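Local coordinates for protein Rab GDP-dissociation inhibitor (Saccharomyces cerevisiae, PDB 2BCG) that inhibits GDP release from Rab GTPases such as SEC4 and extracts GDP-bound YPT7 from vacuolar membranes, serving the yeast secretory pathway, at residues A[24-29]-A[431-436]; A[94-99]-A[425-430]. All blocks are in the same frame, centred on the assembly; numbering follows the deposited sequence.

How the interactions relate
From the N terminus, the chain forms strand 14-17 of the parallel sheet and enters helix 21-32, whose residues 24-29 meet their partner some 400 residues later. Farther on, residues 94-99, at the start of helix 96-104, supply the first side of interaction 2. Only near the C terminus does helix 424-438 arrive and meet both, residues 425-430 closing interaction 2 and residues 431-436 closing interaction 1. The loop closed by interaction 2 is thus nested inside that of interaction 1. The centres lie about 11 Å apart, and the contacts touch: I25 CD1 packs on L97 CD1 at 3.8 Å. One late helix thereby ties an early Rossmann-type helix to helix 96-104.

Interaction 1 (A[24-29]-A[431-436]); sequences CILSGL and KDIYFR
L26 pushes its two methyl branches against I433 and Y434, joining the first helix after the opening strand of a Rossmann-type parallel sheet to the C-terminal helix 424-438. The short axes pass 10.5 Å apart and cross at -45°, a separation filled mainly by side chains. The tight part belongs to L26. Its CD1 faces the branched end of I433, lying 3.7 Å from I433 CG2 and almost as near to I433 CD1, with the two side chains crossing at about a right angle. The other branch, L26 CD2, comes in near the plane of the Y434 ring at its edge, 4.0 Å from Y434 CB. An alanine at L26 would remove both branches and would probably leave a gap between the helices, with I433 CG2 and Y434 CB losing their apolar neighbour.

Looser packing follows one helical turn on, where L29 CB approaches Y434 CE2 obliquely at 4.3 Å. With Y434 CG opposite the backbone N (chi1 -176°), the ring extends to the C-terminal end of helix 21-32, where its OH hydrogen-bonds D33 OD1, just beyond the last turn; L442 also touches both L29 and Y434. The solvent side of helix 424-438 carries D432 and F435. There, D432 forms a salt bridge to R436, whose guanidinium has one face over I433 CB, offset toward its rim, and also reaches the backbone oxygens of D405 and L413. The 2.9 Å link from R436 NH1 meets D432 OD1 from above the carboxylate plane, 51° out of it.

Interaction 2 (A[94-99]-A[425-430]); sequences NGELTN and SMTDDV
T427 fits its two branches against E96 and L97, at the first turn of helix 96-104, and illustrates how one small side chain can serve apolar and polar contacts at once. The contact packs this N-terminal turn, N-capped at G95, on the C-terminal helix 424-438, beside the Rossmann-type helix 21-32. The nearest CA atoms, those of L97 and T427, are 6.2 Å apart.

Apolar packing comes first. The methyl T427 CG2 rests 3.7 Å from L97 CB. Farther out, L97 CD2 meets M426 CE at 4.0 Å; bends at chi2 (-78°) and chi3 (-69°) of M426 bring its terminal methyl nearer the leucine.

A separate van der Waals contact sets E96 CB against the hydroxyl and CB of T427, with E96 CB 3.5 Å from T427 OG1, while the carboxylate end of the glutamate leads away.

Between residues 94-99 and 425-430 the polar link runs through a water. It accepts from L97 N at 2.8 Å and also hydrogen-bonds T427 OG1, bridging the first turn of one helix to the side of the other. T427 OG1 also bonds E424 O within its own helix; just outside the two segments, E424 OE2 accepts directly from E96 N, adding a second link at this helix start.

Within residues 94-99, the carbonyl oxygen of G95 accepts from both T98 OG1 and N99 N.

Around this pair, helix 21-32 sets I25 against V430, and I21 and T22 against M426. Helix 212-229 joins in through S225, whose OG hydrogen-bonds N94 N, and T98 packs on an apolar side chain of the other protein chain.

Interaction 1 (A[24-29]-A[431-436])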
loop_
_atom_site.group_PDB
_atom_site.type_symbol
_atom_site.label_atom_id
_atom_site.label_comp_id
_atom_site.label_asym_id
_atom_site.label_seq_id
_atom_site.Cartn_x
_atom_site.Cartn_y
_atom_site.Cartn_z
ATOM N N CYS A 24 3.029 0.804 9.577
ATOM C CA CYS A 24 3.303 2.017 8.815
ATOM C C CYS A 24 2.161 3.048 9.021
ATOM O O CYS A 24 2.447 4.224 9.153
ATOM C CB CYS A 24 3.512 1.723 7.332
ATOM S SG CYS A 24 5.013 0.781 7.015
ATOM N N ILE A 25 0.901 2.612 9.108
ATOM C CA ILE A 25 -0.177 3.582 9.373
ATOM C C ILE A 25 0.008 4.232 10.727
ATOM O O ILE A 25 -0.111 5.461 10.867
ATOM C CB ILE A 25 -1.585 2.953 9.264
ATOM C CG1 ILE A 25 -1.811 2.544 7.800
ATOM C CG2 ILE A 25 -2.671 3.992 9.658
ATOM C CD1 ILE A 25 -3.136 1.764 7.558
ATOM N N LEU A 26 0.285 3.393 11.724
ATOM C CA LEU A 26 0.480 3.919 13.087
ATOM C C LEU A 26 1.664 4.877 13.117
ATOM O O LEU A 26 1.566 5.962 13.717
ATOM C CB LEU A 26 0.627 2.775 14.077
ATOM C CG LEU A 26 -0.695 2.049 14.291
ATOM C CD1 LEU A 26 -0.415 0.655 14.810
ATOM C CD2 LEU A 26 -1.551 2.892 15.247
ATOM N N SER A 27 2.783 4.490 12.493
ATOM C CA SER A 27 3.969 5.352 12.448
ATOM C C SER A 27 3.601 6.709 11.817
ATOM O O SER A 27 3.953 7.788 12.348
ATOM C CB SER A 27 5.079 4.649 11.672
ATOM O OG SER A 27 6.214 5.503 11.540
ATOM N N GLY A 28 2.872 6.678 10.699
ATOM C CA GLY A 28 2.434 7.942 10.069
ATOM C C GLY A 28 1.534 8.791 10.954
ATOM O O GLY A 28 1.758 9.988 11.091
ATOM N N LEU A 29 0.526 8.167 11.570
ATOM C CA LEU A 29 -0.413 8.914 12.421
ATOM C C LEU A 29 0.284 9.525 13.614
ATOM O O LEU A 29 0.004 10.682 13.992
ATOM C CB LEU A 29 -1.567 8.011 12.895
ATOM C CG LEU A 29 -2.502 7.545 11.777
ATOM C CD1 LEU A 29 -3.475 6.567 12.347
ATOM C CD2 LEU A 29 -3.209 8.734 11.079
ATOM N N LYS A 431 -6.951 1.216 14.730
ATOM C CA LYS A 431 -7.710 2.113 15.633
ATOM C C LYS A 431 -7.606 1.614 17.063
ATOM O O LYS A 431 -7.428 2.415 18.013
ATOM C CB LYS A 431 -9.189 2.182 15.231
ATOM C CG LYS A 431 -9.454 3.087 14.017
ATOM C CD LYS A 431 -10.956 3.210 13.606
ATOM C CE LYS A 431 -11.471 1.995 12.838
ATOM N NZ LYS A 431 -12.872 2.147 12.284
ATOM N N ASP A 432 -7.685 0.296 17.236
ATOM C CA ASP A 432 -7.604 -0.286 18.565
ATOM C C ASP A 432 -6.215 -0.036 19.169
ATOM O O ASP A 432 -6.104 0.385 20.332
ATOM C CB ASP A 432 -7.924 -1.786 18.497
ATOM C CG ASP A 432 -7.873 -2.442 19.846
ATOM O OD1 ASP A 432 -7.196 -3.497 19.986
ATOM O OD2 ASP A 432 -8.488 -1.877 20.809
ATOM N N ILE A 433 -5.163 -0.247 18.376
ATOM C CA ILE A 433 -3.776 -0.069 18.858
ATOM C C ILE A 433 -3.557 1.408 19.192
ATOM O O ILE A 433 -2.935 1.729 20.216
ATOM C CB ILE A 433 -2.713 -0.540 17.808
ATOM C CG1 ILE A 433 -2.773 -2.059 17.591
ATOM C CG2 ILE A 433 -1.272 -0.165 18.286
ATOM C CD1 ILE A 433 -2.073 -2.507 16.280
ATOM N N TYR A 434 -4.103 2.305 18.374
ATOM C CA TYR A 434 -3.912 3.727 18.597
ATOM C C TYR A 434 -4.561 4.139 19.928
ATOM O O TYR A 434 -3.944 4.879 20.711
ATOM C CB TYR A 434 -4.510 4.528 17.461
ATOM C CG TYR A 434 -4.280 6.008 17.565
ATOM C CD1 TYR A 434 -5.126 6.813 18.326
ATOM C CD2 TYR A 434 -3.202 6.606 16.913
ATOM C CE1 TYR A 434 -4.931 8.171 18.410
ATOM C CE2 TYR A 434 -2.988 7.971 16.992
ATOM C CZ TYR A 434 -3.853 8.748 17.748
ATOM O OH TYR A 434 -3.618 10.094 17.822
ATOM N N PHE A 435 -5.792 3.671 20.162
ATOM C CA PHE A 435 -6.506 3.906 21.442
ATOM C C PHE A 435 -5.701 3.351 22.622
ATOM O O PHE A 435 -5.541 4.028 23.660
ATOM C CB PHE A 435 -7.915 3.291 21.382
ATOM C CG PHE A 435 -8.702 3.456 22.654
ATOM C CD1 PHE A 435 -8.985 2.353 23.453
ATOM C CD2 PHE A 435 -9.136 4.710 23.059
ATOM C CE1 PHE A 435 -9.724 2.512 24.664
ATOM C CE2 PHE A 435 -9.866 4.885 24.252
ATOM C CZ PHE A 435 -10.146 3.786 25.052
ATOM N N ARG A 436 -5.178 2.136 22.478
ATOM C CA ARG A 436 -4.307 1.521 23.497
ATOM C C ARG A 436 -3.054 2.361 23.779
ATOM O O ARG A 436 -2.667 2.578 24.955
ATOM C CB ARG A 436 -3.916 0.085 23.112
ATOM C CG ARG A 436 -5.059 -0.924 23.268
ATOM C CD ARG A 436 -5.008 -2.063 22.245
ATOM N NE ARG A 436 -3.741 -2.771 22.192
ATOM C CZ ARG A 436 -3.422 -3.585 21.174
ATOM N NH1 ARG A 436 -4.297 -3.751 20.178
ATOM N NH2 ARG A 436 -2.246 -4.220 21.141
#

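Interaction 2 (A[94-99]-A[425-430])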
loop_
_atom_site.group_PDB
_atom_site.type_symbol
_atom_site.label_atom_id
_atom_site.label_comp_id
_atom_site.label_asym_id
_atom_site.label_seq_id
_atom_site.Cartn_x
_atom_site.Cartn_y
_atom_site.Cartn_z
ATOM N N ASN A 94 -15.885 2.614 0.744
ATOM C CA ASN A 94 -16.293 3.554 1.814
ATOM C C ASN A 94 -15.763 3.122 3.162
ATOM O O ASN A 94 -16.279 3.524 4.228
ATOM C CB ASN A 94 -17.835 3.731 1.854
ATOM C CG ASN A 94 -18.270 4.990 2.625
ATOM O OD1 ASN A 94 -19.141 4.921 3.505
ATOM N ND2 ASN A 94 -17.638 6.124 2.318
ATOM N N GLY A 95 -14.719 2.293 3.129
ATOM C CA GLY A 95 -14.119 1.798 4.352
ATOM C C GLY A 95 -13.226 2.793 5.085
ATOM O O GLY A 95 -12.916 3.877 4.590
ATOM N N GLU A 96 -12.821 2.407 6.275
ATOM C CA GLU A 96 -11.946 3.267 7.076
ATOM C C GLU A 96 -10.587 3.548 6.408
ATOM O O GLU A 96 -10.064 4.667 6.523
ATOM C CB GLU A 96 -11.729 2.671 8.465
ATOM C CG GLU A 96 -11.051 3.634 9.445
ATOM C CD GLU A 96 -11.890 4.884 9.720
ATOM O OE1 GLU A 96 -13.080 4.733 10.081
ATOM O OE2 GLU A 96 -11.375 6.025 9.575
ATOM N N LEU A 97 -10.000 2.570 5.690
ATOM C CA LEU A 97 -8.698 2.846 5.060
ATOM C C LEU A 97 -8.809 3.961 4.049
ATOM O O LEU A 97 -7.939 4.841 3.986
ATOM C CB LEU A 97 -8.038 1.561 4.514
ATOM C CG LEU A 97 -6.652 1.740 3.867
ATOM C CD1 LEU A 97 -5.678 2.413 4.848
ATOM C CD2 LEU A 97 -6.089 0.400 3.368
ATOM N N THR A 98 -9.907 3.988 3.293
ATOM C CA THR A 98 -10.068 5.107 2.364
ATOM C C THR A 98 -10.158 6.438 3.139
ATOM O O THR A 98 -9.570 7.444 2.720
ATOM C CB THR A 98 -11.250 4.931 1.381
ATOM O OG1 THR A 98 -12.470 4.887 2.115
ATOM C CG2 THR A 98 -11.083 3.650 0.602
ATOM N N ASN A 99 -10.892 6.439 4.254
ATOM C CA ASN A 99 -11.038 7.638 5.104
ATOM C C ASN A 99 -9.654 8.136 5.609
ATOM O O ASN A 99 -9.356 9.345 5.619
ATOM C CB ASN A 99 -11.981 7.312 6.270
ATOM C CG ASN A 99 -12.406 8.558 7.059
ATOM O OD1 ASN A 99 -12.642 9.611 6.490
ATOM N ND2 ASN A 99 -12.468 8.426 8.380
ATOM N N SER A 425 -10.667 -5.215 8.821
ATOM C CA SER A 425 -10.178 -5.715 10.113
ATOM C C SER A 425 -8.760 -5.152 10.432
ATOM O O SER A 425 -8.393 -5.012 11.611
ATOM C CB SER A 425 -10.191 -7.246 10.195
ATOM O OG SER A 425 -9.305 -7.795 9.238
ATOM N N MET A 426 -7.982 -4.805 9.405
ATOM C CA MET A 426 -6.642 -4.224 9.606
ATOM C C MET A 426 -6.813 -2.805 10.160
ATOM O O MET A 426 -6.125 -2.451 11.121
ATOM C CB MET A 426 -5.826 -4.266 8.298
ATOM C CG MET A 426 -4.398 -3.682 8.360
ATOM S SD MET A 426 -4.381 -1.853 8.327
ATOM C CE MET A 426 -4.933 -1.585 6.605
ATOM N N THR A 427 -7.755 -2.015 9.621
ATOM C CA THR A 427 -7.964 -0.660 10.179
ATOM C C THR A 427 -8.619 -0.720 11.569
ATOM O O THR A 427 -8.378 0.143 12.415
ATOM C CB THR A 427 -8.718 0.286 9.239
ATOM O OG1 THR A 427 -9.898 -0.354 8.779
ATOM C CG2 THR A 427 -7.837 0.617 8.044
ATOM N N ASP A 428 -9.463 -1.718 11.804
ATOM C CA ASP A 428 -9.956 -1.939 13.182
ATOM C C ASP A 428 -8.765 -2.105 14.125
ATOM O O ASP A 428 -8.770 -1.557 15.244
ATOM C CB ASP A 428 -10.890 -3.156 13.287
ATOM C CG ASP A 428 -12.233 -2.913 12.637
ATOM O OD1 ASP A 428 -12.963 -3.920 12.465
ATOM O OD2 ASP A 428 -12.572 -1.750 12.318
ATOM N N ASP A 429 -7.762 -2.891 13.692
ATOM C CA ASP A 429 -6.573 -3.148 14.511
ATOM C C ASP A 429 -5.785 -1.843 14.705
ATOM O O ASP A 429 -5.396 -1.502 15.827
ATOM C CB ASP A 429 -5.688 -4.214 13.858
ATOM C CG ASP A 429 -4.683 -4.825 14.819
ATOM O OD1 ASP A 429 -4.942 -4.813 16.064
ATOM O OD2 ASP A 429 -3.652 -5.342 14.335
ATOM N N VAL A 430 -5.549 -1.088 13.634
ATOM C CA VAL A 430 -4.914 0.234 13.788
ATOM C C VAL A 430 -5.628 1.103 14.842
ATOM O O VAL A 430 -4.996 1.669 15.719
ATOM C CB VAL A 430 -4.918 0.977 12.440
ATOM C CG1 VAL A 430 -4.574 2.486 12.593
ATOM C CG2 VAL A 430 -3.939 0.281 11.471
HETATM O O HOH W 1 -10.499 -0.194 6.051
#